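Local coordinates for protein dachshund homolog 1 (Homo sapiens, PDB 1L8R) that acts as a nuclear transcription factor regulating organogenesis, represented here by its DACHbox-N domain, which carries a DNA-binding motif like that of winged-helix proteins, at residues L27-L30 and P31-F34; V60-N63 and V64-R68; I69-L73 and G74-P78; D90-T93 and L94-D97. All blocks are in the same frame, centred on the assembly; numbering follows the deposited sequence.

How the interactions relate
Four local contacts within one winged-helix-like domain illustrate how a helix is started, run and ended. Interaction 1 lies near the centre of the chain, where a strand turns into helix 30-37 with a cysteine thiol as a weak cap. Interaction 2 opens helix 64-73 nearer the surface with a polar capping box; interaction 3 closes it with a Schellman turn, largely exposed but with Leu70, Ala75 and Ile76 buried. Interaction 4 is mid-helix, with one face packed inward and a polar side where a water bridges Glu92 and Asn96. Interaction 1 touches the other three: Leu27 on Val60, Cys29 and Pro31 on Ile76, Ala33 on Phe91. Interactions 2 and 3 also touch, both across the chain's centre from interaction 4.

Interaction 1: L27-L30 and P31-F34; sequences LICL and PQAF
Pro31 follows Leu30 where strand 25-29 passes straight into helix 30-37 of this winged-helix-like domain, and Cys29, the last residue of the strand, is the N-cap. In the first turn a proline costs no helical hydrogen bond, since an N-H here would have no carbonyl of an earlier turn to serve. Its CD packs 3.8 Å from Cys29 SG and lies 3.3 Å from Leu30 CB, a closeness set largely by the peptide link between them, while the Leu30 and Pro31 side chains cross at about a right angle. Gln32 meets the cap itself: its N donates to Cys29 SG at 3.6 Å, a weak bond. The thiol is placed for this by a chi1 of 176°, which swings SG opposite its own backbone N and beside the carbonyl carbon. The extended Gln32 chain itself leaves for strand 15-22, where OE1 accepts from Ala18 N and ties the start of the helix to the sheet. Ala33 makes the first regular helical bond, its N donating in the carbonyl plane to Cys29 O at 3.1 Å (N-H...O 164°). Phe34 supplies the next, from N to Leu30 O at 2.8 Å. Its ring goes on to Leu45 and Val48 of helix 45-54, but its CB stays 3.4 Å from Leu30 O.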
ATOM      1  N   LEU A  27       2.117   5.040   6.525  1.00 13.05           N
ATOM      2  CA  LEU A  27       2.163   4.160   5.369  1.00 11.87           C
ATOM      3  C   LEU A  27       0.759   3.808   4.922  1.00 14.33           C
ATOM      4  O   LEU A  27      -0.160   3.745   5.736  1.00 15.44           O
ATOM      5  CB  LEU A  27       2.910   2.880   5.727  1.00 12.06           C
ATOM      6  CG  LEU A  27       4.269   3.052   6.396  1.00 13.88           C
ATOM      7  CD1 LEU A  27       4.818   1.673   6.743  1.00 15.18           C
ATOM      8  CD2 LEU A  27       5.227   3.806   5.485  1.00 13.07           C
ATOM      9  N   ILE A  28       0.585   3.592   3.624  1.00 12.90           N
ATOM     10  CA  ILE A  28      -0.725   3.222   3.133  1.00 13.41           C
ATOM     11  C   ILE A  28      -0.704   1.824   2.527  1.00 13.49           C
ATOM     12  O   ILE A  28       0.363   1.268   2.207  1.00 10.90           O
ATOM     13  CB  ILE A  28      -1.288   4.261   2.112  1.00 14.85           C
ATOM     14  CG1 ILE A  28      -0.367   4.397   0.901  1.00 16.06           C
ATOM     15  CG2 ILE A  28      -1.424   5.623   2.803  1.00 15.89           C
ATOM     16  CD1 ILE A  28       0.865   5.208   1.164  1.00 23.02           C
ATOM     17  N   CYS A  29      -1.893   1.254   2.400  1.00 11.98           N
ATOM     18  CA  CYS A  29      -2.067  -0.086   1.859  1.00 12.89           C
ATOM     19  C   CYS A  29      -1.708  -0.121   0.372  1.00 13.32           C
ATOM     20  O   CYS A  29      -2.412   0.451  -0.459  1.00 12.29           O
ATOM     21  CB  CYS A  29      -3.508  -0.518   2.080  1.00 13.58           C
ATOM     22  SG  CYS A  29      -3.907  -2.093   1.365  1.00 12.56           S
ATOM     23  N   LEU A  30      -0.607  -0.786   0.045  1.00 13.19           N
ATOM     24  CA  LEU A  30      -0.138  -0.864  -1.337  1.00 13.30           C
ATOM     25  C   LEU A  30      -1.117  -1.491  -2.334  1.00 14.37           C
ATOM     26  O   LEU A  30      -1.396  -0.900  -3.383  1.00 13.79           O
ATOM     27  CB  LEU A  30       1.204  -1.596  -1.400  1.00 13.82           C
ATOM     28  CG  LEU A  30       1.807  -1.791  -2.799  1.00 11.47           C
ATOM     29  CD1 LEU A  30       1.944  -0.445  -3.499  1.00 13.83           C
ATOM     30  CD2 LEU A  30       3.162  -2.478  -2.672  1.00 12.60           C
ATOM     31  N   PRO A  31      -1.649  -2.689  -2.034  1.00 15.27           N
ATOM     32  CA  PRO A  31      -2.592  -3.311  -2.973  1.00 14.36           C
ATOM     33  C   PRO A  31      -3.807  -2.434  -3.243  1.00 16.15           C
ATOM     34  O   PRO A  31      -4.317  -2.393  -4.368  1.00 15.60           O
ATOM     35  CB  PRO A  31      -2.968  -4.617  -2.279  1.00 16.65           C
ATOM     36  CG  PRO A  31      -1.743  -4.947  -1.502  1.00 19.56           C
ATOM     37  CD  PRO A  31      -1.345  -3.609  -0.920  1.00 14.73           C
ATOM     38  N   GLN A  32      -4.275  -1.736  -2.212  1.00 14.43           N
ATOM     39  CA  GLN A  32      -5.433  -0.862  -2.357  1.00 14.15           C
ATOM     40  C   GLN A  32      -5.101   0.307  -3.276  1.00 14.69           C
ATOM     41  O   GLN A  32      -5.878   0.624  -4.180  1.00 15.12           O
ATOM     42  CB  GLN A  32      -5.891  -0.339  -0.992  1.00 13.62           C
ATOM     43  CG  GLN A  32      -7.083   0.609  -1.052  1.00 15.31           C
ATOM     44  CD  GLN A  32      -7.576   0.999   0.329  1.00 14.61           C
ATOM     45  OE1 GLN A  32      -6.778   1.235   1.234  1.00 18.41           O
ATOM     46  NE2 GLN A  32      -8.892   1.084   0.491  1.00 16.41           N
ATOM     47  N   ALA A  33      -3.952   0.942  -3.050  1.00 14.02           N
ATOM     48  CA  ALA A  33      -3.529   2.069  -3.882  1.00 14.60           C
ATOM     49  C   ALA A  33      -3.336   1.588  -5.316  1.00 15.45           C
ATOM     50  O   ALA A  33      -3.651   2.300  -6.270  1.00 17.93           O
ATOM     51  CB  ALA A  33      -2.230   2.674  -3.341  1.00 13.53           C
ATOM     52  N   PHE A  34      -2.806   0.378  -5.459  1.00 16.38           N
ATOM     53  CA  PHE A  34      -2.592  -0.219  -6.770  1.00 18.56           C
ATOM     54  C   PHE A  34      -3.926  -0.348  -7.510  1.00 19.72           C
ATOM     55  O   PHE A  34      -4.055   0.109  -8.647  1.00 19.49           O
ATOM     56  CB  PHE A  34      -1.953  -1.602  -6.617  1.00 20.09           C
ATOM     57  CG  PHE A  34      -1.945  -2.413  -7.885  1.00 21.56           C
ATOM     58  CD1 PHE A  34      -1.055  -2.122  -8.909  1.00 22.97           C
ATOM     59  CD2 PHE A  34      -2.844  -3.460  -8.056  1.00 24.03           C
ATOM     60  CE1 PHE A  34      -1.057  -2.865 -10.091  1.00 26.14           C
ATOM     61  CE2 PHE A  34      -2.855  -4.207  -9.231  1.00 24.39           C
ATOM     62  CZ  PHE A  34      -1.960  -3.908 -10.249  1.00 25.09           C
TER

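Interaction 2: V60-N63 and V64-R68; sequences VVCN and VEQVR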
ATOM      1  N   VAL A  60       6.920  -2.225   3.810  1.00 14.30           N
ATOM      2  CA  VAL A  60       6.759  -2.749   5.159  1.00 13.48           C
ATOM      3  C   VAL A  60       5.791  -3.927   5.095  1.00 13.73           C
ATOM      4  O   VAL A  60       4.792  -3.892   4.377  1.00 13.85           O
ATOM      5  CB  VAL A  60       6.190  -1.673   6.114  1.00 13.56           C
ATOM      6  CG1 VAL A  60       5.579  -2.326   7.351  1.00 14.96           C
ATOM      7  CG2 VAL A  60       7.298  -0.699   6.508  1.00 15.69           C
ATOM      8  N   VAL A  61       6.092  -4.985   5.838  1.00 11.67           N
ATOM      9  CA  VAL A  61       5.218  -6.149   5.844  1.00 10.56           C
ATOM     10  C   VAL A  61       4.158  -6.045   6.937  1.00 10.50           C
ATOM     11  O   VAL A  61       4.478  -5.837   8.112  1.00 11.46           O
ATOM     12  CB  VAL A  61       6.020  -7.456   6.044  1.00 10.78           C
ATOM     13  CG1 VAL A  61       5.057  -8.659   6.134  1.00 10.06           C
ATOM     14  CG2 VAL A  61       6.975  -7.652   4.876  1.00 11.97           C
ATOM     15  N   CYS A  62       2.896  -6.175   6.541  1.00  8.74           N
ATOM     16  CA  CYS A  62       1.777  -6.112   7.476  1.00 10.80           C
ATOM     17  C   CYS A  62       1.789  -7.289   8.429  1.00 11.66           C
ATOM     18  O   CYS A  62       2.046  -8.423   8.021  1.00 12.63           O
ATOM     19  CB  CYS A  62       0.444  -6.153   6.742  1.00  9.28           C
ATOM     20  SG  CYS A  62      -0.026  -4.611   5.980  1.00 14.11           S
ATOM     21  N   ASN A  63       1.490  -7.029   9.695  1.00 12.16           N
ATOM     22  CA  ASN A  63       1.429  -8.119  10.656  1.00 13.01           C
ATOM     23  C   ASN A  63       0.027  -8.738  10.588  1.00 13.43           C
ATOM     24  O   ASN A  63      -0.865  -8.227   9.898  1.00 11.35           O
ATOM     25  CB  ASN A  63       1.773  -7.633  12.077  1.00 12.62           C
ATOM     26  CG  ASN A  63       0.885  -6.496  12.553  1.00 10.31           C
ATOM     27  OD1 ASN A  63      -0.334  -6.585  12.493  1.00 10.44           O
ATOM     28  ND2 ASN A  63       1.502  -5.430  13.050  1.00 12.02           N
ATOM     29  N   VAL A  64      -0.177  -9.845  11.287  1.00 13.28           N
ATOM     30  CA  VAL A  64      -1.467 -10.514  11.250  1.00 15.62           C
ATOM     31  C   VAL A  64      -2.666  -9.618  11.575  1.00 14.86           C
ATOM     32  O   VAL A  64      -3.711  -9.712  10.924  1.00 14.47           O
ATOM     33  CB  VAL A  64      -1.471 -11.733  12.193  1.00 18.57           C
ATOM     34  CG1 VAL A  64      -2.887 -12.286  12.323  1.00 21.26           C
ATOM     35  CG2 VAL A  64      -0.552 -12.810  11.632  1.00 18.65           C
ATOM     36  N   GLU A  65      -2.520  -8.758  12.578  1.00 12.58           N
ATOM     37  CA  GLU A  65      -3.606  -7.875  12.974  1.00 12.39           C
ATOM     38  C   GLU A  65      -3.958  -6.869  11.883  1.00 10.75           C
ATOM     39  O   GLU A  65      -5.138  -6.636  11.616  1.00 12.64           O
ATOM     40  CB  GLU A  65      -3.245  -7.126  14.256  1.00 14.84           C
ATOM     41  CG  GLU A  65      -4.413  -6.378  14.856  1.00 19.84           C
ATOM     42  CD  GLU A  65      -4.034  -5.592  16.092  1.00 21.04           C
ATOM     43  OE1 GLU A  65      -3.137  -6.047  16.830  1.00 24.48           O
ATOM     44  OE2 GLU A  65      -4.647  -4.530  16.330  1.00 23.58           O
ATOM     45  N   GLN A  66      -2.935  -6.294  11.257  1.00  9.35           N
ATOM     46  CA  GLN A  66      -3.134  -5.302  10.197  1.00  9.12           C
ATOM     47  C   GLN A  66      -3.794  -5.943   8.981  1.00  9.95           C
ATOM     48  O   GLN A  66      -4.672  -5.349   8.351  1.00 10.38           O
ATOM     49  CB  GLN A  66      -1.796  -4.673   9.803  1.00  8.88           C
ATOM     50  CG  GLN A  66      -1.196  -3.784  10.910  1.00  6.06           C
ATOM     51  CD  GLN A  66       0.246  -3.425  10.653  1.00  8.39           C
ATOM     52  OE1 GLN A  66       0.964  -4.138   9.939  1.00 10.70           O
ATOM     53  NE2 GLN A  66       0.700  -2.328  11.252  1.00  9.46           N
ATOM     54  N   VAL A  67      -3.368  -7.153   8.640  1.00 10.98           N
ATOM     55  CA  VAL A  67      -3.964  -7.840   7.494  1.00 11.13           C
ATOM     56  C   VAL A  67      -5.464  -8.048   7.723  1.00 12.33           C
ATOM     57  O   VAL A  67      -6.285  -7.781   6.834  1.00 13.23           O
ATOM     58  CB  VAL A  67      -3.288  -9.207   7.245  1.00 11.53           C
ATOM     59  CG1 VAL A  67      -4.115 -10.025   6.238  1.00 12.38           C
ATOM     60  CG2 VAL A  67      -1.876  -8.997   6.720  1.00 10.22           C
ATOM     61  N   ARG A  68      -5.829  -8.500   8.918  1.00 11.99           N
ATOM     62  CA  ARG A  68      -7.230  -8.736   9.239  1.00 11.97           C
ATOM     63  C   ARG A  68      -8.059  -7.450   9.183  1.00 12.30           C
ATOM     64  O   ARG A  68      -9.191  -7.454   8.701  1.00 12.90           O
ATOM     65  CB  ARG A  68      -7.351  -9.386  10.619  1.00 16.10           C
ATOM     66  CG  ARG A  68      -6.717 -10.767  10.689  1.00 20.49           C
ATOM     67  CD  ARG A  68      -6.912 -11.388  12.057  1.00 24.24           C
ATOM     68  NE  ARG A  68      -8.327 -11.546  12.367  1.00 27.54           N
ATOM     69  CZ  ARG A  68      -8.794 -12.006  13.524  1.00 31.56           C
ATOM     70  NH1 ARG A  68      -7.951 -12.358  14.489  1.00 32.03           N
ATOM     71  NH2 ARG A  68     -10.105 -12.108  13.717  1.00 32.04           N
TER
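Asn63 OD1 accepts the backbone N-H of Gln66 at 2.9 Å (N-H...O 160°), a side-chain stand-in for the carbonyl that the first turn of a helix lacks. The asparagine can bend forward over its own main chain because CG sits between the backbone N and the carbonyl carbon (chi1 56°). Gln66 answers in the other direction: its chain runs back past Asn63, and OE1 takes the Asn63 backbone N-H, also at 2.9 Å. The exchange is a capping box, and it opens helix 64-73 two residues after the short edge strand 60-61. Within it the two amides lie stacked, their planes 20° apart, with Asn63 ND2 3.4 Å from Gln66 CD. The side-chain N-H groups are engaged by the N-terminal segment, Asn63 ND2 with Asn5 OD1 and Gln66 NE2 with Asn4 O. An alanine in place of Gln66 would keep the bond from its own backbone N to Asn63 OD1 but would probably leave Asn63 N and Asn4 O without their mates, and the Asn63 amide without its stacking partner. An apolar pair joins the same two segments: Cys62 CB packs 3.7 Å from Val67 CG2. Val67 N continues the helix with a bond of 3.0 Å to Asn63 O.

Interaction 3: I69-L73 and G74-P78; sequences ILRGL and GAIQP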
ATOM      1  N   ILE A  69      -7.496  -6.349   9.671  1.00 10.57           N
ATOM      2  CA  ILE A  69      -8.218  -5.078   9.635  1.00 11.34           C
ATOM      3  C   ILE A  69      -8.426  -4.640   8.182  1.00 11.02           C
ATOM      4  O   ILE A  69      -9.523  -4.226   7.801  1.00 11.88           O
ATOM      5  CB  ILE A  69      -7.449  -3.976  10.408  1.00  9.24           C
ATOM      6  CG1 ILE A  69      -7.526  -4.256  11.910  1.00 11.79           C
ATOM      7  CG2 ILE A  69      -8.040  -2.594  10.094  1.00  9.49           C
ATOM      8  CD1 ILE A  69      -6.536  -3.467  12.729  1.00 11.69           C
ATOM      9  N   LEU A  70      -7.386  -4.751   7.365  1.00 10.81           N
ATOM     10  CA  LEU A  70      -7.490  -4.344   5.967  1.00  9.95           C
ATOM     11  C   LEU A  70      -8.521  -5.192   5.234  1.00 12.33           C
ATOM     12  O   LEU A  70      -9.248  -4.689   4.381  1.00 11.00           O
ATOM     13  CB  LEU A  70      -6.125  -4.440   5.287  1.00 10.18           C
ATOM     14  CG  LEU A  70      -5.094  -3.471   5.879  1.00  8.30           C
ATOM     15  CD1 LEU A  70      -3.711  -3.778   5.369  1.00 10.95           C
ATOM     16  CD2 LEU A  70      -5.496  -2.044   5.508  1.00 11.61           C
ATOM     17  N   ARG A  71      -8.594  -6.478   5.564  1.00 12.78           N
ATOM     18  CA  ARG A  71      -9.595  -7.328   4.921  1.00 15.99           C
ATOM     19  C   ARG A  71     -10.999  -6.895   5.357  1.00 16.16           C
ATOM     20  O   ARG A  71     -11.931  -6.850   4.546  1.00 16.23           O
ATOM     21  CB  ARG A  71      -9.378  -8.799   5.287  1.00 18.30           C
ATOM     22  CG  ARG A  71      -8.165  -9.420   4.631  1.00 21.46           C
ATOM     23  CD  ARG A  71      -8.328 -10.929   4.537  1.00 25.33           C
ATOM     24  NE  ARG A  71      -8.599 -11.543   5.832  1.00 26.71           N
ATOM     25  CZ  ARG A  71      -7.750 -12.339   6.473  1.00 28.02           C
ATOM     26  NH1 ARG A  71      -6.569 -12.618   5.939  1.00 27.44           N
ATOM     27  NH2 ARG A  71      -8.086 -12.863   7.644  1.00 28.54           N
ATOM     28  N   GLY A  72     -11.137  -6.565   6.638  1.00 16.00           N
ATOM     29  CA  GLY A  72     -12.421  -6.142   7.171  1.00 17.11           C
ATOM     30  C   GLY A  72     -12.902  -4.826   6.592  1.00 17.03           C
ATOM     31  O   GLY A  72     -14.106  -4.613   6.448  1.00 17.35           O
ATOM     32  N   LEU A  73     -11.957  -3.952   6.257  1.00 16.38           N
ATOM     33  CA  LEU A  73     -12.248  -2.635   5.691  1.00 16.71           C
ATOM     34  C   LEU A  73     -12.483  -2.701   4.197  1.00 17.65           C
ATOM     35  O   LEU A  73     -12.909  -1.718   3.590  1.00 18.62           O
ATOM     36  CB  LEU A  73     -11.075  -1.679   5.938  1.00 18.49           C
ATOM     37  CG  LEU A  73     -10.795  -1.186   7.354  1.00 18.51           C
ATOM     38  CD1 LEU A  73      -9.449  -0.493   7.390  1.00 20.01           C
ATOM     39  CD2 LEU A  73     -11.897  -0.233   7.793  1.00 22.01           C
ATOM     40  N   GLY A  74     -12.183  -3.851   3.604  1.00 16.13           N
ATOM     41  CA  GLY A  74     -12.344  -4.008   2.173  1.00 16.66           C
ATOM     42  C   GLY A  74     -11.143  -3.479   1.408  1.00 16.25           C
ATOM     43  O   GLY A  74     -11.173  -3.414   0.177  1.00 16.15           O
ATOM     44  N   ALA A  75     -10.088  -3.094   2.131  1.00 14.59           N
ATOM     45  CA  ALA A  75      -8.869  -2.575   1.512  1.00 14.01           C
ATOM     46  C   ALA A  75      -8.196  -3.653   0.671  1.00 14.77           C
ATOM     47  O   ALA A  75      -7.595  -3.363  -0.365  1.00 16.65           O
ATOM     48  CB  ALA A  75      -7.912  -2.060   2.580  1.00 16.47           C
ATOM     49  N   ILE A  76      -8.269  -4.891   1.151  1.00 12.40           N
ATOM     50  CA  ILE A  76      -7.739  -6.046   0.429  1.00 13.58           C
ATOM     51  C   ILE A  76      -8.870  -7.077   0.390  1.00 12.02           C
ATOM     52  O   ILE A  76      -9.800  -7.023   1.209  1.00 12.35           O
ATOM     53  CB  ILE A  76      -6.490  -6.658   1.124  1.00 13.22           C
ATOM     54  CG1 ILE A  76      -6.790  -6.937   2.602  1.00 14.68           C
ATOM     55  CG2 ILE A  76      -5.294  -5.722   0.957  1.00 13.72           C
ATOM     56  CD1 ILE A  76      -5.657  -7.668   3.332  1.00 13.04           C
ATOM     57  N   GLN A  77      -8.799  -8.002  -0.559  1.00 13.61           N
ATOM     58  CA  GLN A  77      -9.830  -9.021  -0.720  1.00 16.19           C
ATOM     59  C   GLN A  77      -9.848 -10.074   0.388  1.00 18.07           C
ATOM     60  O   GLN A  77      -8.829 -10.351   1.016  1.00 18.34           O
ATOM     61  CB  GLN A  77      -9.685  -9.686  -2.089  1.00 18.12           C
ATOM     62  CG  GLN A  77     -10.055  -8.764  -3.241  1.00 20.73           C
ATOM     63  CD  GLN A  77     -11.514  -8.340  -3.196  1.00 24.13           C
ATOM     64  OE1 GLN A  77     -12.417  -9.159  -3.377  1.00 24.25           O
ATOM     65  NE2 GLN A  77     -11.752  -7.054  -2.949  1.00 27.10           N
ATOM     66  N   PRO A  78     -11.024 -10.678   0.634  1.00 21.44           N
ATOM     67  CA  PRO A  78     -11.225 -11.703   1.664  1.00 21.83           C
ATOM     68  C   PRO A  78     -10.237 -12.866   1.687  1.00 22.17           C
ATOM     69  O   PRO A  78      -9.927 -13.387   2.756  1.00 23.64           O
ATOM     70  CB  PRO A  78     -12.653 -12.171   1.402  1.00 23.27           C
ATOM     71  CG  PRO A  78     -13.314 -10.930   0.927  1.00 22.94           C
ATOM     72  CD  PRO A  78     -12.296 -10.378  -0.046  1.00 21.40           C
TER
HETATM   73  O   HOH W   1     -12.329  -7.512   1.980  1.00 30.62           O
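Gly74 turns to a positive phi of 84° after Leu73, and the chain folds back on the last turn of helix 64-73: Gly74 N donates to Arg71 O at 3.2 Å from above the carbonyl plane, while Leu70 O receives two weak bonds, from Ala75 N at 2.9 Å and from Ile76 N. This is a Schellman motif, and the turn suits glycine at Gly74, since at these backbone angles a CB would be jammed against Leu73 O. The returning residues lay an apolar cover on the helix end. Ala75 CB meets Leu70 CD2 at 3.8 Å, and Ile76 CG1, held between its backbone N and carbonyl carbon (chi1 52°), lies over Leu70 CB. The Ile76 tip runs obliquely across the Arg71 chain, CD1 tightly against CG at 3.3 Å. Arg71 CD passes 3.4 Å from Pro78 O; the bend that follows at chi3 directs the guanidinium, whose NH1 is hydrogen-bonded to Val80 O. A methionine in place of Arg71 would probably still touch Ile76 but leave Val80 O without this donor, and the loop beyond the turn less firmly held to the helix. Outside, Ile76 reaches Pro31 of helix 30-37. One water donates to both Arg71 O and Ile76 O, 2.7 Å from each.

Interaction 4: D90-T93 and L94-D97; sequences DFET and LYND
Phe91 and Leu94 leave helix 88-99 on its inner face and lean across each other at a slant. Three residues apart, they share a face of the helix, and in both CG stands opposite the backbone N (chi1 -179° and 166°), so that ring atom CD1 of Phe91 comes to lie 4.1 Å from the CD2 branch of Leu94. Tyr95 rises one residue further round, and its CB rests 4.3 Å from CE2 of Phe91, touching the ring obliquely.

A polar pair stands beside the Tyr95 ring. Glu92 folds at chi2 and sets its carboxylate at 66° to that ring, with OE1 4.1 Å from Tyr95 CB, while Asn96 OD1 lies in plane at the ring's edge. A single water donates to Glu92 OE1 at 2.6 Å and to Asn96 OD1 at 2.7 Å, so these two side chains a turn apart are bridged. The backbone bonds are regular alpha-helical ones, such as Tyr95 N to Phe91 O at 2.6 Å.

The surroundings are mixed. Arg13 forms a salt bridge with Glu92 and a cation-pi contact with Tyr95. Phe91 packs on Ala33 and Phe37 of helix 30-37 and on Leu12 of strand 8-12; Leu94 lies against Val48 and Leu52 of helix 45-54, where Asp97 also forms a salt bridge with Arg54.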
ATOM      1  N   ASP A  90       6.607   7.335  -1.414  1.00 22.12           N
ATOM      2  CA  ASP A  90       7.145   6.198  -2.147  1.00 21.30           C
ATOM      3  C   ASP A  90       6.134   5.692  -3.167  1.00 19.49           C
ATOM      4  O   ASP A  90       6.507   5.199  -4.239  1.00 18.06           O
ATOM      5  CB  ASP A  90       7.550   5.072  -1.187  1.00 22.32           C
ATOM      6  CG  ASP A  90       8.901   5.324  -0.526  1.00 25.36           C
ATOM      7  OD1 ASP A  90       9.648   6.202  -1.005  1.00 26.45           O
ATOM      8  OD2 ASP A  90       9.227   4.636   0.463  1.00 24.50           O
ATOM      9  N   PHE A  91       4.848   5.810  -2.854  1.00 16.63           N
ATOM     10  CA  PHE A  91       3.861   5.357  -3.811  1.00 16.32           C
ATOM     11  C   PHE A  91       3.913   6.285  -5.021  1.00 16.30           C
ATOM     12  O   PHE A  91       3.828   5.834  -6.154  1.00 15.47           O
ATOM     13  CB  PHE A  91       2.448   5.385  -3.241  1.00 16.78           C
ATOM     14  CG  PHE A  91       1.417   4.900  -4.214  1.00 17.87           C
ATOM     15  CD1 PHE A  91       1.302   3.545  -4.503  1.00 17.39           C
ATOM     16  CD2 PHE A  91       0.612   5.799  -4.903  1.00 19.22           C
ATOM     17  CE1 PHE A  91       0.410   3.087  -5.468  1.00 19.32           C
ATOM     18  CE2 PHE A  91      -0.282   5.355  -5.869  1.00 19.90           C
ATOM     19  CZ  PHE A  91      -0.387   3.996  -6.153  1.00 20.60           C
ATOM     20  N   GLU A  92       4.054   7.585  -4.773  1.00 19.13           N
ATOM     21  CA  GLU A  92       4.105   8.535  -5.879  1.00 19.27           C
ATOM     22  C   GLU A  92       5.333   8.263  -6.743  1.00 19.03           C
ATOM     23  O   GLU A  92       5.266   8.351  -7.966  1.00 20.65           O
ATOM     24  CB  GLU A  92       4.117   9.981  -5.365  1.00 21.00           C
ATOM     25  CG  GLU A  92       2.872  10.388  -4.568  1.00 24.98           C
ATOM     26  CD  GLU A  92       1.551  10.124  -5.295  1.00 25.57           C
ATOM     27  OE1 GLU A  92       1.560   9.822  -6.506  1.00 26.78           O
ATOM     28  OE2 GLU A  92       0.488  10.229  -4.645  1.00 28.94           O
ATOM     29  N   THR A  93       6.450   7.924  -6.107  1.00 18.27           N
ATOM     30  CA  THR A  93       7.669   7.604  -6.840  1.00 18.53           C
ATOM     31  C   THR A  93       7.363   6.388  -7.712  1.00 19.64           C
ATOM     32  O   THR A  93       7.739   6.336  -8.882  1.00 19.25           O
ATOM     33  CB  THR A  93       8.831   7.263  -5.884  1.00 17.82           C
ATOM     34  OG1 THR A  93       9.158   8.415  -5.095  1.00 20.41           O
ATOM     35  CG2 THR A  93      10.065   6.832  -6.666  1.00 17.88           C
ATOM     36  N   LEU A  94       6.681   5.406  -7.130  1.00 18.13           N
ATOM     37  CA  LEU A  94       6.302   4.208  -7.867  1.00 18.45           C
ATOM     38  C   LEU A  94       5.351   4.590  -8.998  1.00 16.69           C
ATOM     39  O   LEU A  94       5.517   4.163 -10.138  1.00 16.47           O
ATOM     40  CB  LEU A  94       5.610   3.207  -6.939  1.00 16.91           C
ATOM     41  CG  LEU A  94       4.882   2.065  -7.648  1.00 20.24           C
ATOM     42  CD1 LEU A  94       5.908   1.156  -8.324  1.00 19.54           C
ATOM     43  CD2 LEU A  94       4.042   1.291  -6.650  1.00 18.87           C
ATOM     44  N   TYR A  95       4.355   5.406  -8.674  1.00 16.36           N
ATOM     45  CA  TYR A  95       3.381   5.833  -9.661  1.00 17.82           C
ATOM     46  C   TYR A  95       4.056   6.558 -10.822  1.00 16.83           C
ATOM     47  O   TYR A  95       3.759   6.288 -11.984  1.00 17.33           O
ATOM     48  CB  TYR A  95       2.322   6.725  -9.004  1.00 19.18           C
ATOM     49  CG  TYR A  95       1.233   7.160  -9.958  1.00 20.28           C
ATOM     50  CD1 TYR A  95       1.403   8.277 -10.775  1.00 22.54           C
ATOM     51  CD2 TYR A  95       0.051   6.428 -10.081  1.00 19.65           C
ATOM     52  CE1 TYR A  95       0.425   8.652 -11.688  1.00 20.54           C
ATOM     53  CE2 TYR A  95      -0.934   6.794 -10.991  1.00 21.59           C
ATOM     54  CZ  TYR A  95      -0.738   7.909 -11.793  1.00 21.81           C
ATOM     55  OH  TYR A  95      -1.701   8.276 -12.703  1.00 21.96           O
ATOM     56  N   ASN A  96       4.969   7.470 -10.510  1.00 18.53           N
ATOM     57  CA  ASN A  96       5.667   8.208 -11.556  1.00 19.09           C
ATOM     58  C   ASN A  96       6.463   7.257 -12.443  1.00 19.96           C
ATOM     59  O   ASN A  96       6.498   7.412 -13.661  1.00 20.65           O
ATOM     60  CB  ASN A  96       6.595   9.259 -10.937  1.00 18.18           C
ATOM     61  CG  ASN A  96       5.838  10.286 -10.112  1.00 18.88           C
ATOM     62  OD1 ASN A  96       4.639  10.502 -10.316  1.00 19.79           O
ATOM     63  ND2 ASN A  96       6.539  10.939  -9.190  1.00 18.49           N
ATOM     64  N   ASP A  97       7.084   6.258 -11.826  1.00 20.91           N
ATOM     65  CA  ASP A  97       7.888   5.288 -12.561  1.00 22.13           C
ATOM     66  C   ASP A  97       7.060   4.387 -13.478  1.00 21.96           C
ATOM     67  O   ASP A  97       7.561   3.885 -14.482  1.00 23.12           O
ATOM     68  CB  ASP A  97       8.688   4.434 -11.574  1.00 23.41           C
ATOM     69  CG  ASP A  97       9.662   3.506 -12.268  1.00 26.28           C
ATOM     70  OD1 ASP A  97      10.470   3.993 -13.088  1.00 26.08           O
ATOM     71  OD2 ASP A  97       9.625   2.289 -11.989  1.00 29.05           O
TER
HETATM   72  O   HOH W   2       2.752  11.127  -8.469  1.00 21.04           O